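Local coordinates for protein acetaldehyde dehydrogenase (Acetylating) (Geobacillus thermoglucosidasius, PDB 5J78) that probably catalyses the reversible, coenzyme A-dependent oxidation of acetaldehyde to acetyl-CoA with a nicotinamide dinucleotide as electron carrier, at residues Ile138-Pro143 and His166-Lys171; Gly297-Asn302 and Ile337-Asp342; Ala278-Glu283 and Glu381-Leu386. All coordinates share one frame; numbering follows the deposited sequence. Where two conformers were deposited one is given.

Contact 1: Ile138-Pro143 and His166-Lys171; sequences IPSTNP and HPSAAK
Ser140 lays its CB over one face of the His166 imidazole, 3.7 Å from the ring centroid and 17° off the ring normal, a CH-pi contact displaced toward the rim. The ring swings beneath it because CG lies anti to the backbone N of His166 (chi1 -165°). Its rotation is fixed from the edge: Ser168 N donates to ND1 at 3.2 Å, almost exactly in the ring plane, so ND1 acts as the acceptor there. Ser168 OG touches Ser140 CB at 3.5 Å, while Ser140 OG is hydrogen-bonded to a glycerol, probably from the crystallisation liquor. Behind this polar corner the methyl of Ala169 packs against Pro143 CB at 3.9 Å and reaches the backbone of Ser140. One backbone bond ties the two turns, His166 N to Ile138 O at 3.3 Å, somewhat bent at 143°. The backbone of Ile138 also pairs with Ser164, and the two segments diverge just past the ends of parallel strands 124-138 and 160-165. Helices 143-156 and 170-186 start from these turns, Ala169 being the N-cap of the second. Such strand-to-helix turns at the C-terminal ends of neighbouring parallel strands in a mixed sheet are consistent with the Rossmann-like cofactor-binding domain of this family.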
loop_
_atom_site.group_PDB
_atom_site.type_symbol
_atom_site.label_atom_id
_atom_site.label_comp_id
_atom_site.label_asym_id
_atom_site.label_seq_id
_atom_site.Cartn_x
_atom_site.Cartn_y
_atom_site.Cartn_z
ATOM N N ILE A 138 19.098 -6.877 14.022
ATOM C CA ILE A 138 19.924 -7.957 14.600
ATOM C C ILE A 138 19.304 -9.342 14.436
ATOM O O ILE A 138 18.150 -9.553 14.787
ATOM C CB ILE A 138 20.178 -7.711 16.124
ATOM C CG1 ILE A 138 20.809 -6.320 16.363
ATOM C CG2 ILE A 138 21.069 -8.807 16.721
ATOM C CD1 ILE A 138 22.203 -6.145 15.741
ATOM N N PRO A 139 20.086 -10.312 13.939
ATOM C CA PRO A 139 19.554 -11.656 13.717
ATOM C C PRO A 139 19.476 -12.461 15.016
ATOM O O PRO A 139 20.157 -12.118 15.967
ATOM C CB PRO A 139 20.565 -12.276 12.753
ATOM C CG PRO A 139 21.846 -11.611 13.093
ATOM C CD PRO A 139 21.499 -10.213 13.536
ATOM N N SER A 140 18.668 -13.514 15.036
ATOM C CA SER A 140 18.524 -14.356 16.229
ATOM C C SER A 140 19.685 -15.361 16.404
ATOM O O SER A 140 19.924 -15.853 17.494
ATOM C CB SER A 140 17.196 -15.107 16.160
ATOM O OG SER A 140 17.181 -16.037 15.078
ATOM N N THR A 141 20.403 -15.632 15.315
ATOM C CA THR A 141 21.535 -16.551 15.294
ATOM C C THR A 141 22.842 -15.989 15.866
ATOM O O THR A 141 23.616 -16.732 16.487
ATOM C CB THR A 141 21.827 -17.006 13.863
ATOM O OG1 THR A 141 21.855 -15.860 12.998
ATOM C CG2 THR A 141 20.774 -17.996 13.382
ATOM N N ASN A 142 23.085 -14.696 15.648
ATOM C CA ASN A 142 24.294 -14.017 16.126
ATOM C C ASN A 142 23.910 -12.756 16.881
ATOM O O ASN A 142 24.389 -11.658 16.569
ATOM C CB ASN A 142 25.232 -13.644 14.962
ATOM C CG ASN A 142 25.458 -14.782 13.995
ATOM O OD1 ASN A 142 25.664 -15.934 14.395
ATOM N ND2 ASN A 142 25.454 -14.456 12.697
ATOM N N PRO A 143 23.026 -12.895 17.870
ATOM C CA PRO A 143 22.423 -11.702 18.472
ATOM C C PRO A 143 23.439 -10.765 19.141
ATOM O O PRO A 143 23.486 -9.596 18.805
ATOM C CB PRO A 143 21.459 -12.271 19.509
ATOM C CG PRO A 143 21.884 -13.715 19.702
ATOM C CD PRO A 143 22.526 -14.145 18.462
ATOM N N HIS A 166 15.517 -9.436 16.737
ATOM C CA HIS A 166 14.604 -10.538 16.492
ATOM C C HIS A 166 13.819 -10.842 17.794
ATOM O O HIS A 166 14.383 -10.827 18.891
ATOM C CB HIS A 166 15.429 -11.738 16.018
ATOM C CG HIS A 166 14.630 -12.839 15.396
ATOM N ND1 HIS A 166 13.771 -13.639 16.122
ATOM C CD2 HIS A 166 14.612 -13.320 14.128
ATOM C CE1 HIS A 166 13.229 -14.538 15.318
ATOM N NE2 HIS A 166 13.725 -14.368 14.104
ATOM N N PRO A 167 12.511 -11.103 17.697
ATOM C CA PRO A 167 11.770 -11.322 18.950
ATOM C C PRO A 167 12.296 -12.490 19.823
ATOM O O PRO A 167 12.240 -12.414 21.051
ATOM C CB PRO A 167 10.352 -11.612 18.464
ATOM C CG PRO A 167 10.269 -10.965 17.143
ATOM C CD PRO A 167 11.625 -11.088 16.523
ATOM N N SER A 168 12.852 -13.530 19.212
ATOM C CA SER A 168 13.317 -14.671 20.000
ATOM C C SER A 168 14.682 -14.411 20.682
ATOM O O SER A 168 15.213 -15.285 21.395
ATOM C CB SER A 168 13.397 -15.922 19.119
ATOM O OG SER A 168 14.503 -15.854 18.249
ATOM N N ALA A 169 15.232 -13.213 20.477
ATOM C CA ALA A 169 16.513 -12.828 21.070
ATOM C C ALA A 169 16.477 -11.420 21.685
ATOM O O ALA A 169 17.518 -10.774 21.834
ATOM C CB ALA A 169 17.634 -12.921 20.005
ATOM N N ALA A 170 15.293 -10.948 22.066
ATOM C CA ALA A 170 15.161 -9.565 22.555
ATOM C C ALA A 170 15.981 -9.242 23.808
ATOM O O ALA A 170 16.621 -8.188 23.884
ATOM C CB ALA A 170 13.713 -9.248 22.806
ATOM N N LYS A 171 16.003 -10.145 24.781
ATOM C CA LYS A 171 16.705 -9.860 26.035
ATOM C C LYS A 171 18.234 -9.868 25.904
ATOM O O LYS A 171 18.900 -8.976 26.410
ATOM C CB LYS A 171 16.285 -10.863 27.107
ATOM C CG LYS A 171 14.869 -10.656 27.620
ATOM C CD LYS A 171 14.427 -11.827 28.458
ATOM C CE LYS A 171 12.976 -11.692 28.873
ATOM N NZ LYS A 171 12.193 -12.890 28.464
#

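Contact 2: Gly297-Asn302 and Ile337-Asp342; sequences GAYFLN and IEIPSD
Tyr299 swings its ring off the strand with chi1 at -173°, CG anti to N, and so brings it over the loop residues Ile339 and Pro340. Ile339 answers with a chi1 of 62°, which sets CG2 anti to the carbonyl carbon, beside the backbone N, and it is this methyl that meets the aromatic ring. It sits over the ring centre, 4.0 Å from the centroid and 12° off the normal, a well-centred CH-pi contact. Pro340 comes in at an oblique angle, its CD 3.8 Å from Tyr299 CE2, so the two residues touch different parts of the same ring. A separate apolar pair lies further along, where Leu301 CD2 and Ile337 CD1 meet at 3.8 Å with their side chains crossing at about a right angle. Leu301 CD2 also stands at the edge of the Tyr299 ring, linking the two patches. The phenol hydroxyl is hydrogen-bonded to Glu305 of helix 303-313, which helps to fix the far end of the ring. Were Tyr299 an alanine, the Ile339 methyl and Pro340 CD would probably lose the ring they pack on, and Glu305 its hydroxyl partner. Just before the strand, Gly297 is the C-prime residue of the Schellman motif that ends helix 286-295, and its positive phi turns the chain into strand 298-300. The loop 337-342 runs nearly antiparallel to this strand, at one edge of the sheet within the chain, yet no hydrogen bond joins the two segments; the backbone of Tyr299 pairs instead with Leu345 and Val347 of strand 345-349. Cohesion between the segments therefore rests on dispersion and CH-pi contacts at the protein surface, with the polar grip on Tyr299 supplied by the neighbouring helix.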
loop_
_atom_site.group_PDB
_atom_site.type_symbol
_atom_site.label_atom_id
_atom_site.label_comp_id
_atom_site.label_asym_id
_atom_site.label_seq_id
_atom_site.Cartn_x
_atom_site.Cartn_y
_atom_site.Cartn_z
ATOM N N GLY A 297 34.652 -37.460 13.596
ATOM C CA GLY A 297 33.387 -37.313 14.302
ATOM C C GLY A 297 32.131 -37.205 13.465
ATOM O O GLY A 297 31.047 -36.970 14.006
ATOM N N ALA A 298 32.252 -37.396 12.156
ATOM C CA ALA A 298 31.075 -37.359 11.282
ATOM C C ALA A 298 30.324 -38.684 11.311
ATOM O O ALA A 298 30.943 -39.739 11.288
ATOM C CB ALA A 298 31.473 -37.033 9.842
ATOM N N TYR A 299 28.996 -38.604 11.324
ATOM C CA TYR A 299 28.118 -39.752 11.183
ATOM C C TYR A 299 27.383 -39.748 9.839
ATOM O O TYR A 299 26.514 -38.906 9.595
ATOM C CB TYR A 299 27.097 -39.766 12.329
ATOM C CG TYR A 299 26.239 -41.007 12.379
ATOM C CD1 TYR A 299 25.042 -41.077 11.677
ATOM C CD2 TYR A 299 26.617 -42.107 13.140
ATOM C CE1 TYR A 299 24.237 -42.225 11.718
ATOM C CE2 TYR A 299 25.819 -43.268 13.191
ATOM C CZ TYR A 299 24.630 -43.316 12.478
ATOM O OH TYR A 299 23.831 -44.450 12.515
ATOM N N PHE A 300 27.729 -40.689 8.968
ATOM C CA PHE A 300 27.070 -40.815 7.668
ATOM C C PHE A 300 25.740 -41.549 7.769
ATOM O O PHE A 300 25.694 -42.728 8.142
ATOM C CB PHE A 300 27.972 -41.544 6.675
ATOM C CG PHE A 300 29.051 -40.690 6.109
ATOM C CD1 PHE A 300 30.167 -40.377 6.861
ATOM C CD2 PHE A 300 28.956 -40.198 4.816
ATOM C CE1 PHE A 300 31.165 -39.585 6.342
ATOM C CE2 PHE A 300 29.952 -39.412 4.282
ATOM C CZ PHE A 300 31.058 -39.101 5.040
ATOM N N LEU A 301 24.669 -40.845 7.418
ATOM C CA LEU A 301 23.318 -41.391 7.469
ATOM C C LEU A 301 23.097 -42.426 6.373
ATOM O O LEU A 301 23.563 -42.238 5.257
ATOM C CB LEU A 301 22.279 -40.277 7.308
ATOM C CG LEU A 301 22.322 -39.093 8.266
ATOM C CD1 LEU A 301 21.360 -38.007 7.792
ATOM C CD2 LEU A 301 21.980 -39.527 9.686
ATOM N N ASN A 302 22.379 -43.507 6.679
ATOM C CA ASN A 302 21.987 -44.452 5.635
ATOM C C ASN A 302 20.673 -43.957 5.051
ATOM O O ASN A 302 20.144 -42.935 5.499
ATOM C CB ASN A 302 21.881 -45.888 6.173
ATOM C CG ASN A 302 20.920 -46.027 7.335
ATOM O OD1 ASN A 302 19.866 -45.387 7.383
ATOM N ND2 ASN A 302 21.285 -46.879 8.292
ATOM N N ILE A 337 16.022 -41.059 15.279
ATOM C CA ILE A 337 17.082 -42.008 14.977
ATOM C C ILE A 337 18.012 -41.926 16.167
ATOM O O ILE A 337 17.916 -40.984 16.946
ATOM C CB ILE A 337 17.813 -41.679 13.643
ATOM C CG1 ILE A 337 18.772 -40.490 13.808
ATOM C CG2 ILE A 337 16.791 -41.393 12.520
ATOM C CD1 ILE A 337 19.573 -40.164 12.547
ATOM N N GLU A 338 18.910 -42.893 16.331
ATOM C CA GLU A 338 19.880 -42.789 17.419
ATOM C C GLU A 338 21.302 -42.865 16.889
ATOM O O GLU A 338 21.597 -43.594 15.933
ATOM C CB GLU A 338 19.625 -43.859 18.491
ATOM C CG GLU A 338 19.911 -45.278 18.102
ATOM C CD GLU A 338 20.071 -46.174 19.326
ATOM O OE1 GLU A 338 19.046 -46.449 19.989
ATOM O OE2 GLU A 338 21.218 -46.584 19.632
ATOM N N ILE A 339 22.171 -42.092 17.534
ATOM C CA ILE A 339 23.543 -41.889 17.086
ATOM C C ILE A 339 24.448 -41.874 18.294
ATOM O O ILE A 339 24.002 -41.563 19.395
ATOM C CB ILE A 339 23.744 -40.541 16.299
ATOM C CG1 ILE A 339 23.425 -39.339 17.187
ATOM C CG2 ILE A 339 22.890 -40.510 15.055
ATOM C CD1 ILE A 339 23.905 -38.018 16.608
ATOM N N PRO A 340 25.732 -42.184 18.092
ATOM C CA PRO A 340 26.683 -42.123 19.205
ATOM C C PRO A 340 26.793 -40.731 19.814
ATOM O O PRO A 340 26.599 -39.714 19.141
ATOM C CB PRO A 340 28.011 -42.545 18.562
ATOM C CG PRO A 340 27.634 -43.337 17.361
ATOM C CD PRO A 340 26.323 -42.764 16.875
ATOM N N SER A 341 27.121 -40.699 21.097
ATOM C CA SER A 341 27.168 -39.458 21.848
ATOM C C SER A 341 28.350 -38.593 21.448
ATOM O O SER A 341 28.377 -37.406 21.748
ATOM C CB SER A 341 27.248 -39.762 23.338
ATOM O OG SER A 341 28.486 -40.390 23.620
ATOM N N ASP A 342 29.334 -39.190 20.783
ATOM C CA ASP A 342 30.511 -38.442 20.356
ATOM C C ASP A 342 30.392 -37.860 18.924
ATOM O O ASP A 342 31.307 -37.196 18.448
ATOM C CB ASP A 342 31.758 -39.337 20.454
ATOM C CG ASP A 342 31.727 -40.513 19.482
ATOM O OD1 ASP A 342 30.696 -40.736 18.816
ATOM O OD2 ASP A 342 32.745 -41.228 19.385
#

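Contact 3: Ala278-Glu283 and Glu381-Leu386; sequences ALLVDE and ELAQKL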
loop_
_atom_site.group_PDB
_atom_site.type_symbol
_atom_site.label_atom_id
_atom_site.label_comp_id
_atom_site.label_asym_id
_atom_site.label_seq_id
_atom_site.Cartn_x
_atom_site.Cartn_y
_atom_site.Cartn_z
ATOM N N ALA A 278 27.500 -27.987 1.900
ATOM C CA ALA A 278 27.646 -29.129 1.008
ATOM C C ALA A 278 29.105 -29.275 0.653
ATOM O O ALA A 278 29.785 -28.285 0.404
ATOM C CB ALA A 278 26.795 -28.964 -0.249
ATOM N N LEU A 279 29.600 -30.508 0.682
ATOM C CA LEU A 279 30.947 -30.785 0.217
ATOM C C LEU A 279 30.848 -31.398 -1.165
ATOM O O LEU A 279 29.975 -32.224 -1.419
ATOM C CB LEU A 279 31.694 -31.727 1.155
ATOM C CG LEU A 279 31.870 -31.287 2.601
ATOM C CD1 LEU A 279 32.697 -32.354 3.320
ATOM C CD2 LEU A 279 32.536 -29.929 2.688
ATOM N N LEU A 280 31.740 -30.969 -2.049
ATOM C CA LEU A 280 31.867 -31.527 -3.392
ATOM C C LEU A 280 33.234 -32.198 -3.433
ATOM O O LEU A 280 34.248 -31.528 -3.223
ATOM C CB LEU A 280 31.745 -30.433 -4.461
ATOM C CG LEU A 280 30.759 -29.304 -4.157
ATOM C CD1 LEU A 280 30.877 -28.258 -5.243
ATOM C CD2 LEU A 280 29.323 -29.802 -4.053
ATOM N N VAL A 281 33.274 -33.511 -3.660
ATOM C CA VAL A 281 34.520 -34.262 -3.475
ATOM C C VAL A 281 34.922 -35.064 -4.711
ATOM O O VAL A 281 34.105 -35.772 -5.317
ATOM C CB VAL A 281 34.400 -35.204 -2.250
ATOM C CG1 VAL A 281 35.701 -35.947 -1.992
ATOM C CG2 VAL A 281 34.020 -34.396 -1.027
ATOM N N ASP A 282 36.192 -34.922 -5.087
ATOM C CA ASP A 282 36.740 -35.639 -6.234
ATOM C C ASP A 282 36.617 -37.133 -5.943
ATOM O O ASP A 282 36.949 -37.582 -4.853
ATOM C CB ASP A 282 38.210 -35.254 -6.491
ATOM C CG ASP A 282 38.372 -34.084 -7.453
ATOM O OD1 ASP A 282 37.390 -33.689 -8.121
ATOM O OD2 ASP A 282 39.510 -33.577 -7.546
ATOM N N GLU A 283 36.104 -37.881 -6.906
ATOM C CA GLU A 283 35.864 -39.296 -6.735
ATOM C C GLU A 283 37.149 -39.985 -6.326
ATOM O O GLU A 283 37.153 -40.833 -5.444
ATOM C CB GLU A 283 35.310 -39.902 -8.016
ATOM C CG GLU A 283 34.550 -41.193 -7.783
ATOM C CD GLU A 283 34.057 -41.820 -9.070
ATOM O OE1 GLU A 283 34.675 -41.568 -10.128
ATOM O OE2 GLU A 283 33.051 -42.562 -9.024
ATOM N N GLU A 381 29.819 -26.713 -11.772
ATOM C CA GLU A 381 28.412 -26.776 -12.150
ATOM C C GLU A 381 27.509 -27.052 -10.936
ATOM O O GLU A 381 26.417 -26.488 -10.836
ATOM C CB GLU A 381 28.216 -27.842 -13.236
ATOM C CG GLU A 381 29.009 -27.548 -14.526
ATOM C CD GLU A 381 29.128 -28.754 -15.459
ATOM O OE1 GLU A 381 29.518 -28.558 -16.633
ATOM O OE2 GLU A 381 28.845 -29.892 -15.024
ATOM N N LEU A 382 27.960 -27.909 -10.015
ATOM C CA LEU A 382 27.196 -28.181 -8.787
ATOM C C LEU A 382 27.230 -26.983 -7.824
ATOM O O LEU A 382 26.212 -26.603 -7.252
ATOM C CB LEU A 382 27.733 -29.419 -8.056
ATOM C CG LEU A 382 27.228 -30.795 -8.485
ATOM C CD1 LEU A 382 27.965 -31.820 -7.671
ATOM C CD2 LEU A 382 25.723 -30.928 -8.305
ATOM N N ALA A 383 28.418 -26.425 -7.631
ATOM C CA ALA A 383 28.564 -25.211 -6.834
ATOM C C ALA A 383 27.582 -24.150 -7.331
ATOM O O ALA A 383 26.876 -23.515 -6.544
ATOM C CB ALA A 383 29.992 -24.692 -6.897
ATOM N N GLN A 384 27.509 -23.986 -8.647
ATOM C CA GLN A 384 26.648 -22.953 -9.226
ATOM C C GLN A 384 25.193 -23.233 -8.876
ATOM O O GLN A 384 24.466 -22.326 -8.445
ATOM C CB GLN A 384 26.861 -22.862 -10.752
ATOM C CG GLN A 384 25.949 -21.887 -11.449
ATOM C CD GLN A 384 26.191 -20.458 -11.014
ATOM O OE1 GLN A 384 27.294 -20.094 -10.585
ATOM N NE2 GLN A 384 25.158 -19.638 -11.123
ATOM N N LYS A 385 24.778 -24.493 -9.000
ATOM C CA LYS A 385 23.400 -24.895 -8.664
ATOM C C LYS A 385 23.043 -24.748 -7.177
ATOM O O LYS A 385 21.920 -24.376 -6.831
ATOM C CB LYS A 385 23.169 -26.347 -9.071
ATOM C CG LYS A 385 23.004 -26.593 -10.567
ATOM C CD LYS A 385 22.258 -27.911 -10.795
ATOM C CE LYS A 385 22.261 -28.348 -12.255
ATOM N NZ LYS A 385 23.584 -28.902 -12.658
ATOM N N LEU A 386 23.985 -25.089 -6.302
ATOM C CA LEU A 386 23.787 -24.920 -4.866
ATOM C C LEU A 386 23.640 -23.435 -4.480
ATOM O O LEU A 386 22.781 -23.084 -3.674
ATOM C CB LEU A 386 24.950 -25.578 -4.120
ATOM C CG LEU A 386 24.891 -27.110 -4.268
ATOM C CD1 LEU A 386 26.248 -27.775 -4.120
ATOM C CD2 LEU A 386 23.905 -27.693 -3.290
#
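Leu280 is the main bump of the strand, its forked end pushed into a hollow on helix 381-386 that is bordered by Leu382, Ala383 and Leu386. The two methyls divide the work. CD1 settles on the small residue, 4.0 Å from Ala383 CB and 3.9 Å from Ala383 N, so that the short alanine side chain lets the branch approach the helix backbone. CD2 turns the other way, meeting Leu386 CD1 at 3.7 Å and Leu382 CB at 4.3 Å. Leu280 holds CG anti to the carbonyl carbon, sending both methyls toward the helix, and its side chain slides past that of Leu386 in the opposite direction. Strand and helix run almost antiparallel, at 172° with their axes 9.8 Å apart. Helix 376-388 covers one face of the parallel sheet, a layering consistent with the catalytic alpha/beta domain of aldehyde dehydrogenases; Cys273, oxidised to 3-sulfinoalanine and, as in relatives, probably the catalytic cysteine, lies shortly before this strand. Strand 276-282 is an inner strand, bonded through its backbone to strands 244-248 and 367-373. Two residues back from Leu280, on the same face, Ala278 offers a low surface, and the long side chain of Leu386 fills the difference, its CD1 wedged between the two strand residues and 4.1 Å from Ala278 CB. Around the rim of the hollow, Tyr409 of helix 403-410 touches both Leu280 and Ala383, and Pro245 of the adjacent strand lies against Ala383 and Leu386.

Contact 1 comes first along the chain and stands apart, its centre 30 Å from that of contact 2 and 32 Å from that of contact 3. It sits at the ends of strands 124-138 and 160-165 of the mixed sheet. The other two share the parallel seven-stranded sheet: contact 3 covers its inner strand 276-282 with helix 376-388, whereas contact 2 lies at one of the outermost strands, 298-300. Along the chain, contact 2 is nested within the loop that contact 3 closes, and their nearest atoms are about 7 Å apart. The three thus sample both sheet-based parts of the subunit, consistent with the separate cofactor-binding and catalytic domains of aldehyde dehydrogenases.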